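Local coordinates for protein copper-transporting ATPase PAA2, chloroplastic (Arabidopsis thaliana, PDB 5LBK) that uses ATP hydrolysis to drive copper transfer across the chloroplast thylakoid membrane into the lumen, the chain described here being its nucleotide-binding (N) domain, at residues L97-L101 with T117-V121; P5-G9 with A38-E42; E59-L65 with W80-F85. Where two conformers were deposited one is given. Residues are numbered along the deposited sequence.

Contact 1: L97-L101 with T117-V121; sequences LESLL and TVVYV
This is a helix-on-sheet packing contact, joining helix 91-102 to strand 117-123 in the interior of the antiparallel sheet, with one hydrogen bond across it. The segment axes pass 11.8 Å apart and run nearly antiparallel, at 152°. The CA of Leu97 therefore lies nearest that of Tyr120 (10.4 Å), and the CA of Leu101 nearest that of Val118 (8.3 Å). A gap this wide is bridged by the m rotamer of Tyr120, which carries its ring toward the helix. Its OH donates to OE2 of Glu98 at 2.6 Å, the m,m side chain of Glu98 curling back to receive it at the ring edge. Beside this bond the packing is apolar: Leu97 CD2 (t,p) lies 4.0 Å from Tyr120 CE2, and Leu101 CD1 (m,t) lies 4.1 Å from both Tyr120 CE2 and Val118 CG1. Leu97 and Leu101, one turn apart, also touch the adjacent strand 127-134. Such a helix laid along an antiparallel sheet is the layered α/β architecture of P1B-type ATPase N-domains.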
loop_
_atom_site.group_PDB
_atom_site.type_symbol
_atom_site.label_atom_id
_atom_site.label_comp_id
_atom_site.label_asym_id
_atom_site.label_seq_id
_atom_site.Cartn_x
_atom_site.Cartn_y
_atom_site.Cartn_z
ATOM N N LEU A 97 -5.713 -0.666 -13.165
ATOM C CA LEU A 97 -5.079 0.107 -12.107
ATOM C C LEU A 97 -4.210 1.199 -12.697
ATOM O O LEU A 97 -4.217 2.332 -12.237
ATOM C CB LEU A 97 -4.238 -0.826 -11.217
ATOM C CG LEU A 97 -3.646 -0.218 -9.969
ATOM C CD1 LEU A 97 -4.753 0.227 -9.041
ATOM C CD2 LEU A 97 -2.759 -1.230 -9.296
ATOM N N GLU A 98 -3.387 0.844 -13.686
ATOM C CA GLU A 98 -2.512 1.834 -14.287
ATOM C C GLU A 98 -3.298 2.836 -15.115
ATOM O O GLU A 98 -2.863 3.974 -15.284
ATOM C CB GLU A 98 -1.436 1.119 -15.126
ATOM C CG GLU A 98 -0.538 0.235 -14.233
ATOM C CD GLU A 98 0.267 1.048 -13.200
ATOM O OE1 GLU A 98 0.866 2.072 -13.539
ATOM O OE2 GLU A 98 0.252 0.700 -12.019
ATOM N N SER A 99 -4.451 2.439 -15.647
ATOM C CA SER A 99 -5.251 3.398 -16.388
ATOM C C SER A 99 -5.829 4.450 -15.460
ATOM O O SER A 99 -5.874 5.626 -15.815
ATOM C CB SER A 99 -6.395 2.728 -17.145
ATOM O OG SER A 99 -5.939 2.105 -18.312
ATOM N N LEU A 100 -6.260 4.042 -14.267
ATOM C CA LEU A 100 -6.714 5.000 -13.269
ATOM C C LEU A 100 -5.597 5.922 -12.822
ATOM O O LEU A 100 -5.782 7.138 -12.690
ATOM C CB LEU A 100 -7.285 4.276 -12.074
ATOM C CG LEU A 100 -8.592 3.558 -12.254
ATOM C CD1 LEU A 100 -8.738 2.544 -11.242
ATOM C CD2 LEU A 100 -9.756 4.569 -12.139
ATOM N N LEU A 101 -4.441 5.356 -12.500
ATOM C CA LEU A 101 -3.347 6.215 -12.071
ATOM C C LEU A 101 -2.832 7.103 -13.205
ATOM O O LEU A 101 -2.485 8.271 -12.966
ATOM C CB LEU A 101 -2.224 5.356 -11.501
ATOM C CG LEU A 101 -2.640 4.556 -10.283
ATOM C CD1 LEU A 101 -1.668 3.389 -10.103
ATOM C CD2 LEU A 101 -2.667 5.413 -9.061
ATOM N N THR A 117 4.407 10.696 -6.765
ATOM C CA THR A 117 4.839 9.312 -6.585
ATOM C C THR A 117 3.644 8.394 -6.332
ATOM O O THR A 117 2.615 8.833 -5.805
ATOM C CB THR A 117 5.791 9.206 -5.388
ATOM O OG1 THR A 117 6.736 10.282 -5.447
ATOM C CG2 THR A 117 6.527 7.836 -5.362
ATOM N N VAL A 118 3.794 7.106 -6.674
ATOM C CA VAL A 118 2.769 6.101 -6.397
ATOM C C VAL A 118 3.407 5.018 -5.535
ATOM O O VAL A 118 4.468 4.458 -5.881
ATOM C CB VAL A 118 2.162 5.484 -7.674
ATOM C CG1 VAL A 118 1.091 4.411 -7.301
ATOM C CG2 VAL A 118 1.531 6.578 -8.561
ATOM N N VAL A 119 2.737 4.700 -4.442
ATOM C CA VAL A 119 3.146 3.637 -3.525
ATOM C C VAL A 119 2.160 2.487 -3.658
ATOM O O VAL A 119 0.938 2.706 -3.542
ATOM C CB VAL A 119 3.138 4.171 -2.084
ATOM C CG1 VAL A 119 3.563 3.106 -1.129
ATOM C CG2 VAL A 119 3.997 5.429 -2.003
ATOM N N TYR A 120 2.640 1.314 -4.062
ATOM C CA TYR A 120 1.712 0.205 -4.251
ATOM C C TYR A 120 1.498 -0.597 -2.991
ATOM O O TYR A 120 2.351 -0.655 -2.108
ATOM C CB TYR A 120 2.198 -0.703 -5.377
ATOM C CG TYR A 120 2.092 -0.021 -6.745
ATOM C CD1 TYR A 120 3.048 0.907 -7.156
ATOM C CD2 TYR A 120 0.993 -0.227 -7.561
ATOM C CE1 TYR A 120 2.931 1.578 -8.351
ATOM C CE2 TYR A 120 0.891 0.423 -8.758
ATOM C CZ TYR A 120 1.851 1.305 -9.147
ATOM O OH TYR A 120 1.742 1.962 -10.356
ATOM N N VAL A 121 0.353 -1.234 -2.930
ATOM C CA VAL A 121 -0.046 -2.044 -1.790
ATOM C C VAL A 121 -0.407 -3.448 -2.250
ATOM O O VAL A 121 -1.266 -3.630 -3.126
ATOM C CB VAL A 121 -1.214 -1.401 -1.029
ATOM C CG1 VAL A 121 -1.506 -2.162 0.235
ATOM C CG2 VAL A 121 -0.845 0.038 -0.736
#

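Contact 2: P5-G9 with A38-E42; sequences PVVSG and AIVNE
Ala38 opens segment 38-42, on helix 34-45, and points its CB at the entry to edge strand 7-12, 3.4 Å from Pro5 O and 4.2 Å from Val6 CA. The nearest CA pair is Val6 and Ala38, 5.3 Å apart. Ala38 O accepts the helical bond from Glu42 N (2.9 Å) and a bond from water 1 (3.0 Å), which accepts a weak one from Val7 N (3.4 Å). The CA-to-CB bond of Ile39 points away from the strand, and its side chain packs on helix 17-27, yet its CG1 stays 4.3 Å from Val7 CG2. One turn after Ala38, Glu42 brings its CB to 3.8 Å from Val7 CG2, so that Val7 (chi1 t) fits between Ala38, Ile39 and Glu42. The axes cross at 75°, 9.3 Å apart. Ser8 and Gly9 form a classic beta bulge opposite Ala133. A helix thus lies steeply across the sheet edge, as in the α/β layers of the P1B-type N-domain, where this helix begins at the proline of the family's His-Pro motif.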
loop_
_atom_site.group_PDB
_atom_site.type_symbol
_atom_site.label_atom_id
_atom_site.label_comp_id
_atom_site.label_asym_id
_atom_site.label_seq_id
_atom_site.Cartn_x
_atom_site.Cartn_y
_atom_site.Cartn_z
ATOM N N PRO A 5 3.979 17.185 0.763
ATOM C CA PRO A 5 3.754 15.764 0.448
ATOM C C PRO A 5 2.512 15.199 1.116
ATOM O O PRO A 5 2.498 14.969 2.330
ATOM C CB PRO A 5 5.010 15.074 0.979
ATOM C CG PRO A 5 5.556 15.995 1.973
ATOM C CD PRO A 5 5.239 17.378 1.485
ATOM N N VAL A 6 1.472 14.998 0.316
ATOM C CA VAL A 6 0.170 14.588 0.819
ATOM C C VAL A 6 -0.420 13.531 -0.109
ATOM O O VAL A 6 -0.104 13.473 -1.301
ATOM C CB VAL A 6 -0.772 15.815 0.956
ATOM C CG1 VAL A 6 -1.042 16.459 -0.411
ATOM C CG2 VAL A 6 -2.074 15.432 1.670
ATOM N N VAL A 7 -1.277 12.678 0.446
ATOM C CA VAL A 7 -1.976 11.673 -0.363
ATOM C C VAL A 7 -2.920 12.392 -1.318
ATOM O O VAL A 7 -3.719 13.242 -0.906
ATOM C CB VAL A 7 -2.724 10.687 0.554
ATOM C CG1 VAL A 7 -3.709 9.843 -0.174
ATOM C CG2 VAL A 7 -1.735 9.792 1.341
ATOM N N SER A 8 -2.826 12.067 -2.604
ATOM C CA SER A 8 -3.684 12.670 -3.610
ATOM C C SER A 8 -4.744 11.707 -4.125
ATOM O O SER A 8 -5.648 12.119 -4.858
ATOM C CB SER A 8 -2.815 13.153 -4.772
ATOM O OG SER A 8 -3.602 13.713 -5.783
ATOM N N GLY A 9 -4.673 10.436 -3.763
ATOM C CA GLY A 9 -5.644 9.493 -4.280
ATOM C C GLY A 9 -5.340 8.086 -3.849
ATOM O O GLY A 9 -4.193 7.761 -3.547
ATOM N N ALA A 38 3.081 10.694 5.201
ATOM C CA ALA A 38 1.862 11.230 4.598
ATOM C C ALA A 38 0.761 10.183 4.574
ATOM O O ALA A 38 -0.399 10.496 4.860
ATOM C CB ALA A 38 2.143 11.737 3.185
ATOM N N ILE A 39 1.102 8.929 4.267
ATOM C CA ILE A 39 0.095 7.867 4.318
ATOM C C ILE A 39 -0.453 7.754 5.734
ATOM O O ILE A 39 -1.663 7.679 5.960
ATOM C CB ILE A 39 0.696 6.530 3.844
ATOM C CG1 ILE A 39 0.980 6.571 2.337
ATOM C CG2 ILE A 39 -0.230 5.363 4.169
ATOM C CD1 ILE A 39 1.745 5.422 1.860
ATOM N N VAL A 40 0.441 7.733 6.708
ATOM C CA VAL A 40 0.008 7.662 8.101
ATOM C C VAL A 40 -0.847 8.876 8.458
ATOM O O VAL A 40 -1.918 8.733 9.050
ATOM C CB VAL A 40 1.218 7.542 9.032
ATOM C CG1 VAL A 40 0.749 7.512 10.478
ATOM C CG2 VAL A 40 1.963 6.297 8.704
ATOM N N ASN A 41 -0.383 10.082 8.094
ATOM C CA ASN A 41 -1.124 11.308 8.436
ATOM C C ASN A 41 -2.509 11.316 7.814
ATOM O O ASN A 41 -3.445 11.881 8.388
ATOM C CB ASN A 41 -0.379 12.568 7.967
ATOM C CG ASN A 41 0.911 12.820 8.731
ATOM O OD1 ASN A 41 1.067 12.377 9.864
ATOM N ND2 ASN A 41 1.849 13.526 8.100
ATOM N N GLU A 42 -2.652 10.722 6.624
ATOM C CA GLU A 42 -3.950 10.692 5.962
ATOM C C GLU A 42 -4.900 9.726 6.654
ATOM O O GLU A 42 -6.072 10.045 6.869
ATOM C CB GLU A 42 -3.768 10.318 4.492
ATOM C CG GLU A 42 -5.059 10.197 3.691
ATOM C CD GLU A 42 -5.671 11.527 3.302
ATOM O OE1 GLU A 42 -4.979 12.566 3.353
ATOM O OE2 GLU A 42 -6.857 11.518 2.921
HETATM O O HOH W 1 -1.005 13.200 3.749
#

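Contact 3: E59-L65 with W80-F85; sequences EPGFGTL and WVSDRF
A beta hairpin with a bulged turn, carrying the Gly-x-Gly motif of P1B-type N-domains, packs here on a helix; in relatives that motif lines the nucleotide pocket. The axes of strand 63-65 and helix 80-84 approach to 9.7 Å at 30°. Glu59 (chi1 m, chi2 t) accepts from Trp80 NE1 at OE1 (2.8 Å, 155°); the same OE1 makes a long salt bridge to Arg84 NH1 (3.7 Å), and water 2 joins Glu59 OE2 to Arg84 NH1. Pro60 (-51/132) and Gly61 (78/2) form a type II turn closed by Phe62 N to Glu59 O (2.9 Å). Phe62 and Gly63 then make a classic beta bulge opposite Glu59. Phe62 CB lies 3.6 Å from the centroid of the five-membered ring of Trp80 and Gly63 CA 3.9 Å from that of its six-membered ring, two CH-pi contacts on one face; a CB on Gly63 would lie 2.6 Å from Trp80 CZ3. Leu65 places CB 4.2 Å from Trp80 CH2, and its CD1 ends 4.2 Å from Phe85 CZ.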
loop_
_atom_site.group_PDB
_atom_site.type_symbol
_atom_site.label_atom_id
_atom_site.label_comp_id
_atom_site.label_asym_id
_atom_site.label_seq_id
_atom_site.Cartn_x
_atom_site.Cartn_y
_atom_site.Cartn_z
ATOM N N GLU A 59 13.098 -2.737 3.531
ATOM C CA GLU A 59 14.155 -2.898 2.536
ATOM C C GLU A 59 14.407 -1.536 1.905
ATOM O O GLU A 59 13.606 -1.058 1.074
ATOM C CB GLU A 59 13.818 -3.978 1.506
ATOM C CG GLU A 59 13.751 -5.351 2.175
ATOM C CD GLU A 59 13.893 -6.521 1.225
ATOM O OE1 GLU A 59 13.743 -6.331 0.003
ATOM O OE2 GLU A 59 14.180 -7.646 1.708
ATOM N N PRO A 60 15.450 -0.833 2.357
ATOM C CA PRO A 60 15.643 0.568 1.968
ATOM C C PRO A 60 15.584 0.762 0.466
ATOM O O PRO A 60 16.276 0.075 -0.290
ATOM C CB PRO A 60 17.043 0.889 2.518
ATOM C CG PRO A 60 17.184 -0.025 3.719
ATOM C CD PRO A 60 16.464 -1.289 3.344
ATOM N N GLY A 61 14.810 1.753 0.038
ATOM C CA GLY A 61 14.647 2.061 -1.382
ATOM C C GLY A 61 13.723 1.152 -2.162
ATOM O O GLY A 61 13.546 1.363 -3.380
ATOM N N PHE A 62 13.100 0.174 -1.514
ATOM C CA PHE A 62 12.162 -0.749 -2.137
ATOM C C PHE A 62 10.803 -0.696 -1.452
ATOM O O PHE A 62 9.797 -0.358 -2.112
ATOM C CB PHE A 62 12.725 -2.186 -2.119
ATOM C CG PHE A 62 13.933 -2.363 -2.995
ATOM C CD1 PHE A 62 13.787 -2.525 -4.367
ATOM C CD2 PHE A 62 15.191 -2.306 -2.461
ATOM C CE1 PHE A 62 14.872 -2.667 -5.179
ATOM C CE2 PHE A 62 16.302 -2.453 -3.254
ATOM C CZ PHE A 62 16.149 -2.642 -4.620
ATOM N N GLY A 63 10.738 -0.971 -0.149
ATOM C CA GLY A 63 9.462 -0.953 0.557
ATOM C C GLY A 63 9.538 -1.660 1.887
ATOM O O GLY A 63 10.616 -2.027 2.360
ATOM N N THR A 64 8.362 -1.844 2.482
ATOM C CA THR A 64 8.193 -2.361 3.828
ATOM C C THR A 64 7.086 -3.395 3.818
ATOM O O THR A 64 6.136 -3.282 3.047
ATOM C CB THR A 64 7.849 -1.243 4.826
ATOM O OG1 THR A 64 8.888 -0.268 4.831
ATOM C CG2 THR A 64 7.742 -1.730 6.233
ATOM N N LEU A 65 7.254 -4.426 4.639
ATOM C CA LEU A 65 6.319 -5.532 4.716
ATOM C C LEU A 65 6.030 -5.823 6.181
ATOM O O LEU A 65 6.960 -5.809 7.005
ATOM C CB LEU A 65 6.967 -6.749 4.007
ATOM C CG LEU A 65 6.719 -8.227 4.323
ATOM C CD1 LEU A 65 5.511 -8.758 3.488
ATOM C CD2 LEU A 65 7.922 -9.057 4.006
ATOM N N TRP A 80 8.632 -4.476 -6.612
ATOM C CA TRP A 80 9.015 -5.103 -5.351
ATOM C C TRP A 80 7.803 -5.653 -4.625
ATOM O O TRP A 80 7.843 -6.785 -4.121
ATOM C CB TRP A 80 9.773 -4.096 -4.490
ATOM C CG TRP A 80 10.261 -4.668 -3.188
ATOM C CD1 TRP A 80 11.443 -5.307 -2.969
ATOM C CD2 TRP A 80 9.598 -4.599 -1.911
ATOM N NE1 TRP A 80 11.555 -5.648 -1.635
ATOM C CE2 TRP A 80 10.429 -5.233 -0.972
ATOM C CE3 TRP A 80 8.365 -4.048 -1.469
ATOM C CZ2 TRP A 80 10.072 -5.367 0.376
ATOM C CZ3 TRP A 80 8.022 -4.198 -0.131
ATOM C CH2 TRP A 80 8.872 -4.822 0.766
ATOM N N VAL A 81 6.679 -4.893 -4.608
ATOM C CA VAL A 81 5.446 -5.399 -4.005
ATOM C C VAL A 81 4.979 -6.616 -4.770
ATOM O O VAL A 81 4.630 -7.650 -4.185
ATOM C CB VAL A 81 4.371 -4.297 -3.964
ATOM C CG1 VAL A 81 3.035 -4.840 -3.537
ATOM C CG2 VAL A 81 4.788 -3.200 -2.964
ATOM N N SER A 82 4.953 -6.507 -6.103
ATOM C CA SER A 82 4.468 -7.614 -6.901
ATOM C C SER A 82 5.308 -8.852 -6.668
ATOM O O SER A 82 4.783 -9.977 -6.583
ATOM C CB SER A 82 4.484 -7.197 -8.365
ATOM O OG SER A 82 4.122 -8.260 -9.187
ATOM N N ASP A 83 6.620 -8.668 -6.528
ATOM C CA ASP A 83 7.532 -9.804 -6.397
ATOM C C ASP A 83 7.430 -10.486 -5.040
ATOM O O ASP A 83 7.921 -11.598 -4.877
ATOM C CB ASP A 83 9.001 -9.354 -6.595
ATOM C CG ASP A 83 9.370 -9.143 -8.068
ATOM O OD1 ASP A 83 8.613 -9.610 -8.967
ATOM O OD2 ASP A 83 10.412 -8.488 -8.328
ATOM N N ARG A 84 6.855 -9.820 -4.050
ATOM C CA ARG A 84 6.824 -10.343 -2.693
ATOM C C ARG A 84 5.949 -11.576 -2.557
ATOM O O ARG A 84 6.207 -12.417 -1.684
ATOM C CB ARG A 84 6.332 -9.293 -1.695
ATOM C CG ARG A 84 7.247 -8.110 -1.438
ATOM C CD ARG A 84 8.733 -8.468 -1.310
ATOM N NE ARG A 84 9.041 -9.278 -0.134
ATOM C CZ ARG A 84 10.280 -9.538 0.292
ATOM N NH1 ARG A 84 11.318 -9.042 -0.359
ATOM N NH2 ARG A 84 10.483 -10.293 1.368
ATOM N N PHE A 85 4.909 -11.714 -3.398
ATOM C CA PHE A 85 3.915 -12.761 -3.218
ATOM C C PHE A 85 3.758 -13.601 -4.489
ATOM O O PHE A 85 3.868 -13.090 -5.600
ATOM C CB PHE A 85 2.553 -12.155 -2.842
ATOM C CG PHE A 85 2.633 -11.159 -1.698
ATOM C CD1 PHE A 85 2.989 -11.579 -0.457
ATOM C CD2 PHE A 85 2.352 -9.807 -1.889
ATOM C CE1 PHE A 85 3.097 -10.673 0.592
ATOM C CE2 PHE A 85 2.460 -8.910 -0.804
ATOM C CZ PHE A 85 2.793 -9.352 0.382
HETATM O O HOH W 2 14.171 -10.142 0.565
#

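In the fold
From the N terminus the contacts close in series, none enclosing or crossing another. Contact 2 returns helix 34-45 to the first strand, closing a loop holding helix 17-27. Contact 3 closes around the hairpin of strands 63-68 and 71-76, bringing helix 78-84 beside its first strand. Contact 1 spans a chain break, residues 104-115 being unmodelled, and joins helix 91-102 to strand 117-123. All three reach the same sheet, where Val119 and Tyr120 send side chains to opposite faces, toward helix 34-45 and helix 91-102. Val119 CG1 lies 4.2 Å from Ile39 CD1 of contact 2; Tyr120 O touches Val81 CG2 of contact 3 at 3.6 Å. Nearest atoms of contacts 2 and 3 are about 10 Å apart.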